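PDB 2JC5: exodeoxyribonuclease from Neisseria meningitidis, which probably cleaves the DNA backbone at abasic sites as a magnesium- or manganese-dependent AP endonuclease of the ExoA family, serving DNA repair. Local coordinates for residues Asn10-Arg13 against Ser14-Lys18; Asp43-Ala46 against Asp47-Asn50; Glu118-Gln121 against Val122-Phe126; Ile144-Cys147 against Gly148-Ile152. One frame throughout, in Å; residues are numbered along the deposited sequence. Where two conformers were deposited one is given.

Interaction 1: Asn10-Arg13 against Ser14-Lys18; sequences NGIR and SAYKK. With MG (magnesium ion), chain B.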
loop_
_atom_site.group_PDB
_atom_site.type_symbol
_atom_site.label_atom_id
_atom_site.label_comp_id
_atom_site.label_asym_id
_atom_site.label_seq_id
_atom_site.Cartn_x
_atom_site.Cartn_y
_atom_site.Cartn_z
ATOM N N ASN A 10 7.923 -5.411 -5.238
ATOM C CA ASN A 10 9.382 -5.487 -5.261
ATOM C C ASN A 10 9.907 -5.662 -6.687
ATOM O O ASN A 10 10.725 -6.532 -6.961
ATOM C CB ASN A 10 9.857 -6.632 -4.354
ATOM C CG ASN A 10 11.326 -6.534 -3.994
ATOM O OD1 ASN A 10 11.866 -5.437 -3.808
ATOM N ND2 ASN A 10 11.973 -7.687 -3.857
ATOM N N GLY A 11 9.420 -4.815 -7.583
ATOM C CA GLY A 11 9.759 -4.886 -8.988
ATOM C C GLY A 11 8.718 -5.665 -9.747
ATOM O O GLY A 11 8.621 -6.891 -9.594
ATOM N N ILE A 12 7.932 -4.988 -10.579
ATOM C CA ILE A 12 6.841 -5.669 -11.259
ATOM C C ILE A 12 7.366 -6.713 -12.258
ATOM O O ILE A 12 6.764 -7.792 -12.428
ATOM C CB ILE A 12 5.853 -4.676 -11.921
ATOM C CG1 ILE A 12 4.586 -5.407 -12.365
ATOM C CG2 ILE A 12 6.491 -3.945 -13.110
ATOM C CD1 ILE A 12 3.462 -4.463 -12.738
ATOM N N ARG A 13 8.500 -6.435 -12.885
ATOM C CA ARG A 13 9.061 -7.419 -13.805
ATOM C C ARG A 13 9.458 -8.703 -13.048
ATOM O O ARG A 13 9.177 -9.829 -13.495
ATOM C CB ARG A 13 10.209 -6.825 -14.631
ATOM C CG ARG A 13 9.720 -5.860 -15.692
ATOM C CD ARG A 13 10.834 -5.066 -16.348
ATOM N NE ARG A 13 11.341 -4.018 -15.462
ATOM C CZ ARG A 13 12.352 -3.213 -15.763
ATOM N NH1 ARG A 13 12.964 -3.328 -16.940
ATOM N NH2 ARG A 13 12.723 -2.268 -14.910
ATOM N N SER A 14 10.086 -8.545 -11.888
ATOM C CA SER A 14 10.383 -9.701 -11.044
ATOM C C SER A 14 9.141 -10.442 -10.580
ATOM O O SER A 14 9.096 -11.679 -10.600
ATOM C CB SER A 14 11.201 -9.291 -9.816
ATOM O OG SER A 14 12.572 -9.213 -10.145
ATOM N N ALA A 15 8.127 -9.705 -10.144
ATOM C CA ALA A 15 6.918 -10.329 -9.615
ATOM C C ALA A 15 6.203 -11.116 -10.703
ATOM O O ALA A 15 5.631 -12.184 -10.433
ATOM C CB ALA A 15 5.988 -9.276 -9.016
ATOM N N TYR A 16 6.215 -10.586 -11.921
ATOM C CA TYR A 16 5.620 -11.302 -13.048
ATOM C C TYR A 16 6.365 -12.594 -13.381
ATOM O O TYR A 16 5.757 -13.505 -13.896
ATOM C CB TYR A 16 5.522 -10.388 -14.275
ATOM C CG TYR A 16 4.263 -9.544 -14.345
ATOM C CD1 TYR A 16 3.684 -8.997 -13.215
ATOM C CD2 TYR A 16 3.635 -9.299 -15.551
ATOM C CE1 TYR A 16 2.527 -8.227 -13.288
ATOM C CE2 TYR A 16 2.483 -8.541 -15.631
ATOM C CZ TYR A 16 1.933 -8.005 -14.494
ATOM O OH TYR A 16 0.786 -7.252 -14.563
ATOM N N LYS A 17 7.651 -12.690 -13.072
ATOM C CA LYS A 17 8.372 -13.973 -13.247
ATOM C C LYS A 17 7.988 -14.997 -12.167
ATOM O O LYS A 17 8.269 -16.178 -12.301
ATOM C CB LYS A 17 9.889 -13.761 -13.213
ATOM C CG LYS A 17 10.431 -12.981 -14.387
ATOM C CD LYS A 17 11.911 -12.722 -14.190
ATOM C CE LYS A 17 12.485 -11.807 -15.232
ATOM N NZ LYS A 17 13.800 -11.296 -14.792
ATOM N N LYS A 18 7.391 -14.527 -11.076
ATOM C CA LYS A 18 7.038 -15.351 -9.922
ATOM C C LYS A 18 5.550 -15.667 -9.815
ATOM O O LYS A 18 5.114 -16.242 -8.823
ATOM C CB LYS A 18 7.490 -14.671 -8.630
ATOM C CG LYS A 18 8.974 -14.505 -8.487
ATOM C CD LYS A 18 9.309 -13.694 -7.242
ATOM C CE LYS A 18 10.773 -13.349 -7.140
ATOM N NZ LYS A 18 11.653 -14.520 -7.050
HETATM MG MG MG B . 11.376 -3.669 -2.400
HETATM O O HOH W 1 12.966 -2.919 -2.959
HETATM O O HOH W 2 12.379 -4.412 -0.804
HETATM O O HOH W 3 10.982 -2.347 -1.207
HETATM O O HOH W 4 9.769 -4.511 -1.910
#
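Gly11 O accepts the N-H of Ala15 at 2.9 Å, and this bond starts helix 12-17, for which Gly11 is the N-cap residue. One step on, Tyr16 N gives to Ile12 O over 2.9 Å and reaches it nearly straight (159°). Lys17 N to Arg13 O is longer, 3.3 Å, and more bent at 140°. The peptide carbonyls of Gly11, Ile12 and Arg13 therefore each have a donor one helical turn further along.

In the conformer described here, Ile12 carries CG1 anti to its backbone N (chi1 -168°), which lays it alongside the Tyr16 ring, with CG1 3.6 Å from Tyr16 CE1. The polar ends of Tyr16 and Arg13 find partners outside the helix. Beyond the apolar flank, Tyr16 OH is hydrogen-bonded to Asp47 O. Arg13 bends at chi3; its NH2 is hydrogen-bonded to Lys38 O, while its ion pair with Asp43 is long and weak.

Ahead of the cap, Asn10 turns its amide oxygen to the magnesium ion, OD1 sitting 2.3 Å from the metal. Four waters and Glu36 OE1 fill the other positions, giving six ligands, and Asn10 N is held by Asn8 OD1. The helix start thus has its acceptors engaged within the turn, whereas the neighbouring metal has only two protein ligands; such a largely hydrated ion is consistent with a site where waters could give way to substrate oxygens.

Interaction 2: Asp43-Ala46 against Asp47-Asn50; sequences DLSA and DMKN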
loop_
_atom_site.group_PDB
_atom_site.type_symbol
_atom_site.label_atom_id
_atom_site.label_comp_id
_atom_site.label_asym_id
_atom_site.label_seq_id
_atom_site.Cartn_x
_atom_site.Cartn_y
_atom_site.Cartn_z
ATOM N N ASP A 43 9.411 0.632 -19.813
ATOM C CA ASP A 43 9.754 -0.725 -19.391
ATOM C C ASP A 43 8.555 -1.619 -19.149
ATOM O O ASP A 43 8.724 -2.825 -18.944
ATOM C CB ASP A 43 10.534 -0.699 -18.065
ATOM C CG ASP A 43 11.742 0.185 -18.103
ATOM O OD1 ASP A 43 12.597 0.024 -18.999
ATOM O OD2 ASP A 43 11.890 1.013 -17.179
ATOM N N LEU A 44 7.360 -1.040 -19.126
ATOM C CA LEU A 44 6.164 -1.803 -18.819
ATOM C C LEU A 44 5.624 -2.469 -20.075
ATOM O O LEU A 44 5.394 -1.801 -21.079
ATOM C CB LEU A 44 5.071 -0.903 -18.256
ATOM C CG LEU A 44 5.364 -0.156 -16.957
ATOM C CD1 LEU A 44 4.234 0.814 -16.647
ATOM C CD2 LEU A 44 5.632 -1.087 -15.767
ATOM N N SER A 45 5.401 -3.772 -19.985
ATOM C CA SER A 45 4.742 -4.505 -21.052
ATOM C C SER A 45 3.242 -4.208 -21.006
ATOM O O SER A 45 2.729 -3.657 -20.021
ATOM C CB SER A 45 5.017 -5.999 -20.903
ATOM O OG SER A 45 6.411 -6.270 -20.926
ATOM N N ALA A 46 2.527 -4.580 -22.069
ATOM C CA ALA A 46 1.093 -4.361 -22.121
ATOM C C ALA A 46 0.385 -4.996 -20.923
ATOM O O ALA A 46 -0.566 -4.424 -20.382
ATOM C CB ALA A 46 0.527 -4.926 -23.440
ATOM N N ASP A 47 0.861 -6.173 -20.518
ATOM C CA ASP A 47 0.260 -6.894 -19.395
ATOM C C ASP A 47 0.564 -6.273 -18.026
ATOM O O ASP A 47 -0.067 -6.624 -17.041
ATOM C CB ASP A 47 0.619 -8.394 -19.445
ATOM C CG ASP A 47 2.114 -8.678 -19.284
ATOM O OD1 ASP A 47 2.919 -7.745 -19.085
ATOM O OD2 ASP A 47 2.491 -9.876 -19.343
ATOM N N MET A 48 1.507 -5.336 -17.978
ATOM C CA MET A 48 1.807 -4.560 -16.767
ATOM C C MET A 48 1.074 -3.217 -16.737
ATOM O O MET A 48 1.049 -2.542 -15.715
ATOM C CB MET A 48 3.311 -4.318 -16.675
ATOM C CG MET A 48 4.112 -5.576 -16.520
ATOM S SD MET A 48 5.860 -5.285 -16.790
ATOM C CE MET A 48 6.482 -6.980 -16.875
ATOM N N LYS A 49 0.509 -2.827 -17.877
ATOM C CA LYS A 49 -0.292 -1.610 -17.983
ATOM C C LYS A 49 -1.765 -1.935 -17.834
ATOM O O LYS A 49 -2.486 -1.241 -17.128
ATOM C CB LYS A 49 -0.074 -0.934 -19.327
ATOM C CG LYS A 49 1.309 -0.375 -19.525
ATOM C CD LYS A 49 1.429 0.155 -20.936
ATOM C CE LYS A 49 2.827 0.398 -21.325
ATOM N NZ LYS A 49 2.839 1.031 -22.662
ATOM N N ASN A 50 -2.207 -3.005 -18.497
ATOM C CA ASN A 50 -3.609 -3.411 -18.529
ATOM C C ASN A 50 -3.723 -4.916 -18.310
ATOM O O ASN A 50 -4.154 -5.681 -19.198
ATOM C CB ASN A 50 -4.240 -3.005 -19.851
ATOM C CG ASN A 50 -4.182 -1.523 -20.064
ATOM O OD1 ASN A 50 -3.315 -1.025 -20.782
ATOM N ND2 ASN A 50 -5.071 -0.798 -19.401
HETATM O O HOH W 5 5.701 0.712 -22.648
#
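Ser45 O and Ala46 O receive the backbone N-H groups of the next turn: Met48 N reaches Ser45 O at 2.9 Å, and Ala46 O takes two donors, Asn50 N at 2.9 Å and the more distant Lys49 N. A weak bond from Lys49 N to Ser45 O accompanies them, so the turn mixes three- and four-residue spacing.

Met48 folds its side chain back under the preceding loop. CG lies beside the backbone N (chi1 -64°) and the chain runs on extended, bringing SD to Ser45 N; at 3.6 Å this is a weak N-H to sulfur bond, though a fairly straight one at 165°. The start of the same side chain crosses Leu44 obliquely, with Met48 CB 4.1 Å from Leu44 CD2.

This stretch leads from strand 31-35 into the short helix 46-49, at the outer end of one of the two sheets of a DNase I-like fold. Leu44 and Met48 both rest on Ile12 of helix 12-17, and Leu44 and Lys49 both touch Trp58 of the outermost strand 55-59.

Lys49 stretches along the other flank of the loop. Its CG passes Leu44 CB, its CE lies 3.4 Å from Leu44 O, and its NZ donates to a water at 2.9 Å. That water in turn donates to Leu44 O, so the ammonium and the carbonyl are bridged. Asp43 turns its carboxylate away from the turn, where OD2 accepts from Gln40 N.

Interaction 3: Glu118-Gln121 against Val122-Phe126; sequences ERQQ and VKYRF. With BCN (bicine), chain C.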
loop_
_atom_site.group_PDB
_atom_site.type_symbol
_atom_site.label_atom_id
_atom_site.label_comp_id
_atom_site.label_asym_id
_atom_site.label_seq_id
_atom_site.Cartn_x
_atom_site.Cartn_y
_atom_site.Cartn_z
ATOM N N GLU A 118 19.505 11.134 5.463
ATOM C CA GLU A 118 18.844 11.952 4.443
ATOM C C GLU A 118 17.490 11.384 4.037
ATOM O O GLU A 118 16.533 12.132 3.820
ATOM C CB GLU A 118 19.692 12.071 3.171
ATOM C CG GLU A 118 20.968 12.849 3.306
ATOM C CD GLU A 118 21.785 12.823 2.026
ATOM O OE1 GLU A 118 21.195 12.600 0.940
ATOM O OE2 GLU A 118 23.013 13.031 2.104
ATOM N N ARG A 119 17.406 10.057 3.908
ATOM C CA ARG A 119 16.161 9.450 3.480
ATOM C C ARG A 119 15.193 9.387 4.655
ATOM O O ARG A 119 13.991 9.532 4.460
ATOM C CB ARG A 119 16.386 8.067 2.847
ATOM C CG ARG A 119 17.118 8.111 1.506
ATOM C CD ARG A 119 16.433 9.009 0.474
ATOM N NE ARG A 119 15.062 8.584 0.218
ATOM C CZ ARG A 119 14.237 9.160 -0.649
ATOM N NH1 ARG A 119 14.626 10.217 -1.353
ATOM N NH2 ARG A 119 13.021 8.671 -0.838
ATOM N N GLN A 120 15.692 9.220 5.874
ATOM C CA GLN A 120 14.790 9.327 7.039
ATOM C C GLN A 120 14.192 10.718 7.075
ATOM O O GLN A 120 13.031 10.882 7.386
ATOM C CB GLN A 120 15.438 8.952 8.373
ATOM C CG GLN A 120 14.499 9.019 9.593
ATOM C CD GLN A 120 13.416 7.953 9.533
ATOM O OE1 GLN A 120 13.712 6.811 9.230
ATOM N NE2 GLN A 120 12.169 8.324 9.799
ATOM N N GLN A 121 14.988 11.732 6.738
ATOM C CA GLN A 121 14.451 13.098 6.677
ATOM C C GLN A 121 13.420 13.280 5.576
ATOM O O GLN A 121 12.386 13.899 5.799
ATOM C CB GLN A 121 15.575 14.125 6.548
ATOM C CG GLN A 121 16.313 14.332 7.848
ATOM C CD GLN A 121 15.409 14.885 8.946
ATOM O OE1 GLN A 121 14.690 15.874 8.750
ATOM N NE2 GLN A 121 15.434 14.240 10.107
ATOM N N VAL A 122 13.683 12.740 4.391
ATOM C CA VAL A 122 12.662 12.737 3.320
ATOM C C VAL A 122 11.381 12.061 3.818
ATOM O O VAL A 122 10.283 12.553 3.577
ATOM C CB VAL A 122 13.155 12.034 2.016
ATOM C CG1 VAL A 122 12.008 11.807 1.028
ATOM C CG2 VAL A 122 14.285 12.845 1.385
ATOM N N LYS A 123 11.528 10.931 4.517
ATOM C CA LYS A 123 10.389 10.210 5.019
ATOM C C LYS A 123 9.591 11.091 5.966
ATOM O O LYS A 123 8.378 11.199 5.833
ATOM C CB LYS A 123 10.836 8.908 5.688
ATOM C CG LYS A 123 9.723 8.036 6.239
ATOM C CD LYS A 123 10.304 6.750 6.798
ATOM C CE LYS A 123 9.250 5.757 7.175
ATOM N NZ LYS A 123 9.790 4.551 7.901
ATOM N N TYR A 124 10.266 11.751 6.908
ATOM C CA TYR A 124 9.548 12.648 7.815
ATOM C C TYR A 124 8.900 13.821 7.088
ATOM O O TYR A 124 7.789 14.191 7.426
ATOM C CB TYR A 124 10.446 13.171 8.934
ATOM C CG TYR A 124 10.699 12.189 10.062
ATOM C CD1 TYR A 124 9.647 11.493 10.650
ATOM C CD2 TYR A 124 11.977 12.011 10.584
ATOM C CE1 TYR A 124 9.856 10.630 11.712
ATOM C CE2 TYR A 124 12.199 11.151 11.660
ATOM C CZ TYR A 124 11.127 10.454 12.203
ATOM O OH TYR A 124 11.330 9.597 13.260
ATOM N N ARG A 125 9.571 14.408 6.099
ATOM C CA ARG A 125 8.934 15.457 5.313
ATOM C C ARG A 125 7.707 14.928 4.544
ATOM O O ARG A 125 6.697 15.615 4.412
ATOM C CB ARG A 125 9.957 16.124 4.388
ATOM C CG ARG A 125 10.979 16.938 5.168
ATOM C CD ARG A 125 11.758 17.885 4.293
ATOM N NE ARG A 125 12.679 17.180 3.401
ATOM C CZ ARG A 125 12.468 16.923 2.111
ATOM N NH1 ARG A 125 11.347 17.304 1.505
ATOM N NH2 ARG A 125 13.397 16.282 1.410
ATOM N N PHE A 126 7.770 13.693 4.052
ATOM C CA PHE A 126 6.604 13.090 3.412
ATOM C C PHE A 126 5.427 12.933 4.380
ATOM O O PHE A 126 4.280 13.260 4.065
ATOM C CB PHE A 126 6.992 11.738 2.843
ATOM C CG PHE A 126 5.936 11.122 1.975
ATOM C CD1 PHE A 126 4.820 10.497 2.518
ATOM C CD2 PHE A 126 6.063 11.176 0.605
ATOM C CE1 PHE A 126 3.845 9.951 1.700
ATOM C CE2 PHE A 126 5.111 10.613 -0.226
ATOM C CZ PHE A 126 3.995 10.002 0.332
HETATM N N1 BCN C . 11.938 -0.739 6.641
HETATM C C1 BCN C . 11.219 0.550 6.760
HETATM C C2 BCN C . 12.082 1.738 6.407
HETATM O O21 BCN C . 11.532 2.876 6.375
HETATM O O22 BCN C . 13.285 1.552 6.160
HETATM C C3 BCN C . 11.479 -1.557 5.508
HETATM C C4 BCN C . 12.307 -1.217 4.284
HETATM O O4 BCN C . 13.733 -1.310 4.530
HETATM C C5 BCN C . 11.861 -1.519 7.926
HETATM C C6 BCN C . 13.100 -2.387 8.106
HETATM O O6 BCN C . 14.290 -1.716 7.688
#
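Over one face of the Tyr124 ring sits the amide nitrogen of Gln120, 3.3 Å above the plane and shifted toward the rim, so that NE2 lies 3.4 Å from Tyr124 CZ. The two planes are 64° apart, so this is no flat stack. At the ring's edge, near its plane, Gln121 NE2 stands 4.1 Å from Tyr124 CD2 in the conformer described, a tentative contact because Gln121 has a second one. Another flat group, the Arg119 guanidinium, has Val122 CG1 over one face, 3.8 Å from Arg119 CZ. Arg119 bends at chi2 and chi3, which brings its tip back alongside Val122, and its NH1 makes a salt bridge with Glu92.

Gln120 sets CG anti to the backbone N (chi1 -178°) and bends at chi2, putting its amide between Tyr124 and Lys123. The amide is held at both ends: NE2 donates to Glu175 OE2, and OE1 is hydrogen-bonded to Ser169 OG. Lys123 instead runs out fully extended, and its NZ donates to bicine O21 at 2.9 Å while also meeting Glu175 in a salt bridge.

Backbone bonds four residues apart, such as Lys123 N to Arg119 O at 2.8 Å, keep these groups in step. The whole belongs to helix 117-139, the connection of a beta-alpha-beta crossover between the parallel strands 103-109 and 143-147, with Lys123 lining the pocket where bicine is bound.

Interaction 4: Ile144-Cys147 against Gly148-Ile152; sequences IVVC and GDWNI. With BCN (bicine), chain C.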
loop_
_atom_site.group_PDB
_atom_site.type_symbol
_atom_site.label_atom_id
_atom_site.label_comp_id
_atom_site.label_asym_id
_atom_site.label_seq_id
_atom_site.Cartn_x
_atom_site.Cartn_y
_atom_site.Cartn_z
ATOM N N ILE A 144 -13.193 6.053 0.864
ATOM C CA ILE A 144 -11.799 6.031 0.411
ATOM C C ILE A 144 -11.014 4.912 1.065
ATOM O O ILE A 144 -11.118 4.692 2.282
ATOM C CB ILE A 144 -11.084 7.373 0.681
ATOM C CG1 ILE A 144 -11.892 8.539 0.113
ATOM C CG2 ILE A 144 -9.661 7.353 0.067
ATOM C CD1 ILE A 144 -11.296 9.890 0.367
ATOM N N VAL A 145 -10.242 4.197 0.246
ATOM C CA VAL A 145 -9.269 3.225 0.727
ATOM C C VAL A 145 -7.893 3.701 0.289
ATOM O O VAL A 145 -7.646 3.815 -0.910
ATOM C CB VAL A 145 -9.531 1.815 0.178
ATOM C CG1 VAL A 145 -8.527 0.797 0.776
ATOM C CG2 VAL A 145 -10.970 1.389 0.492
ATOM N N VAL A 146 -7.008 3.952 1.264
ATOM C CA VAL A 146 -5.611 4.269 0.975
ATOM C C VAL A 146 -4.801 2.993 1.199
ATOM O O VAL A 146 -4.554 2.598 2.349
ATOM C CB VAL A 146 -5.079 5.435 1.844
ATOM C CG1 VAL A 146 -3.662 5.814 1.415
ATOM C CG2 VAL A 146 -6.006 6.654 1.736
ATOM N N CYS A 147 -4.460 2.330 0.096
ATOM C CA CYS A 147 -3.677 1.116 0.095
ATOM C C CYS A 147 -2.213 1.443 -0.030
ATOM O O CYS A 147 -1.833 2.299 -0.823
ATOM C CB CYS A 147 -3.995 0.260 -1.118
ATOM S SG CYS A 147 -5.570 -0.502 -1.144
ATOM N N GLY A 148 -1.369 0.700 0.674
ATOM C CA GLY A 148 -0.002 0.641 0.240
ATOM C C GLY A 148 0.981 0.261 1.299
ATOM O O GLY A 148 0.628 -0.314 2.324
ATOM N N ASP A 149 2.230 0.581 0.994
ATOM C CA ASP A 149 3.352 0.282 1.848
ATOM C C ASP A 149 3.695 1.578 2.552
ATOM O O ASP A 149 4.171 2.524 1.926
ATOM C CB ASP A 149 4.509 -0.212 1.000
ATOM C CG ASP A 149 5.774 -0.471 1.781
ATOM O OD1 ASP A 149 5.809 -0.263 3.012
ATOM O OD2 ASP A 149 6.770 -0.906 1.146
ATOM N N TRP A 150 3.349 1.633 3.832
ATOM C CA TRP A 150 3.504 2.832 4.642
ATOM C C TRP A 150 4.838 2.845 5.362
ATOM O O TRP A 150 5.184 3.851 5.974
ATOM C CB TRP A 150 2.359 2.963 5.650
ATOM C CG TRP A 150 1.007 3.209 5.022
ATOM C CD1 TRP A 150 0.354 2.407 4.132
ATOM C CD2 TRP A 150 0.143 4.323 5.257
ATOM N NE1 TRP A 150 -0.857 2.961 3.789
ATOM C CE2 TRP A 150 -1.021 4.127 4.487
ATOM C CE3 TRP A 150 0.228 5.462 6.064
ATOM C CZ2 TRP A 150 -2.068 5.038 4.480
ATOM C CZ3 TRP A 150 -0.832 6.349 6.068
ATOM C CH2 TRP A 150 -1.946 6.135 5.277
ATOM N N ASN A 151 5.563 1.728 5.335
ATOM C CA ASN A 151 6.927 1.663 5.884
ATOM C C ASN A 151 6.992 2.011 7.371
ATOM O O ASN A 151 8.046 2.380 7.892
ATOM C CB ASN A 151 7.890 2.521 5.038
ATOM C CG ASN A 151 8.568 1.743 3.927
ATOM O OD1 ASN A 151 8.670 2.217 2.784
ATOM N ND2 ASN A 151 9.045 0.571 4.248
ATOM N N ILE A 152 5.880 1.787 8.077
ATOM C CA ILE A 152 5.824 2.013 9.530
ATOM C C ILE A 152 4.983 0.892 10.144
ATOM O O ILE A 152 3.887 0.633 9.664
ATOM C CB ILE A 152 5.179 3.353 9.893
ATOM C CG1 ILE A 152 5.959 4.528 9.293
ATOM C CG2 ILE A 152 5.094 3.505 11.407
ATOM C CD1 ILE A 152 5.163 5.829 9.314
HETATM N N1 BCN C . 11.938 -0.739 6.641
HETATM C C1 BCN C . 11.219 0.550 6.760
HETATM C C2 BCN C . 12.082 1.738 6.407
HETATM O O21 BCN C . 11.532 2.876 6.375
HETATM O O22 BCN C . 13.285 1.552 6.160
HETATM C C3 BCN C . 11.479 -1.557 5.508
HETATM C C4 BCN C . 12.307 -1.217 4.284
HETATM O O4 BCN C . 13.733 -1.310 4.530
HETATM C C5 BCN C . 11.861 -1.519 7.926
HETATM C C6 BCN C . 13.100 -2.387 8.106
HETATM O O6 BCN C . 14.290 -1.716 7.688
#
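Val146 CG1 meets the far ring of Trp150 at CZ2, 3.5 Å away, the two side chains crossing at about a right angle. From Trp150 CB, the indole leaves with CG beside the backbone N (chi1 -67°), which swings it back along the chain toward the strand. CD1 comes first, 3.3 Å from Gly148 O, which lies in the ring plane at its edge. NE1 follows, also with an oxygen in plane, but Val146 O is 4.0 Å off and no bond forms; this buried N-H has no partner in the model. Trp150 CZ2 then touches Val146 CG1 and has Val146 CB a little further off. Elsewhere the indole meets Tyr222 edge-to-face and packs on Trp178 and Ile179 of helix 173-184.

Strand 143-147 lies inside one sheet of the DNase I-like fold, parallel to 103-109 and antiparallel to 217-225. The chain turns a corner at Gly148, and the sequence Gly-Asp-Trp-Asn that begins there is the GDxN motif of AP endonucleases; as in relatives, Asp149 and Asn151 probably take part in catalysis and metal binding.

Past the corner the CB of Asp149 points away from strand residues 144-147. Its OD1 accepts a weak, bent bond from Asn151 N at 3.1 Å, and its OD2 accepts from Asn8 ND2. Asn151 borders the bicine pocket, its CB 3.9 Å from bicine O21, while its backbone O takes the ammonium of Lys123.

How the interactions relate
Interaction 4 is the core contact, buried near the centre of the chain; interactions 1, 2 and 3 are partly buried and lie further out. Interactions 1 and 2 touch directly: a tyrosine hydroxyl of the first reaches a backbone carbonyl of the second, and Tyr16 and Arg13 pack on Met48, so helix 12-17 is seated against helix 46-49. Interactions 3 and 4 share the beta-alpha-beta unit and the bicine pocket, where a lysine of the helix couples them. Chemistry follows place: a metal ligand beside a helix start in 1, a weak N-H to sulfur bond and a water bridge in 2, amides and charges in 3, and apolar indole packing in 4.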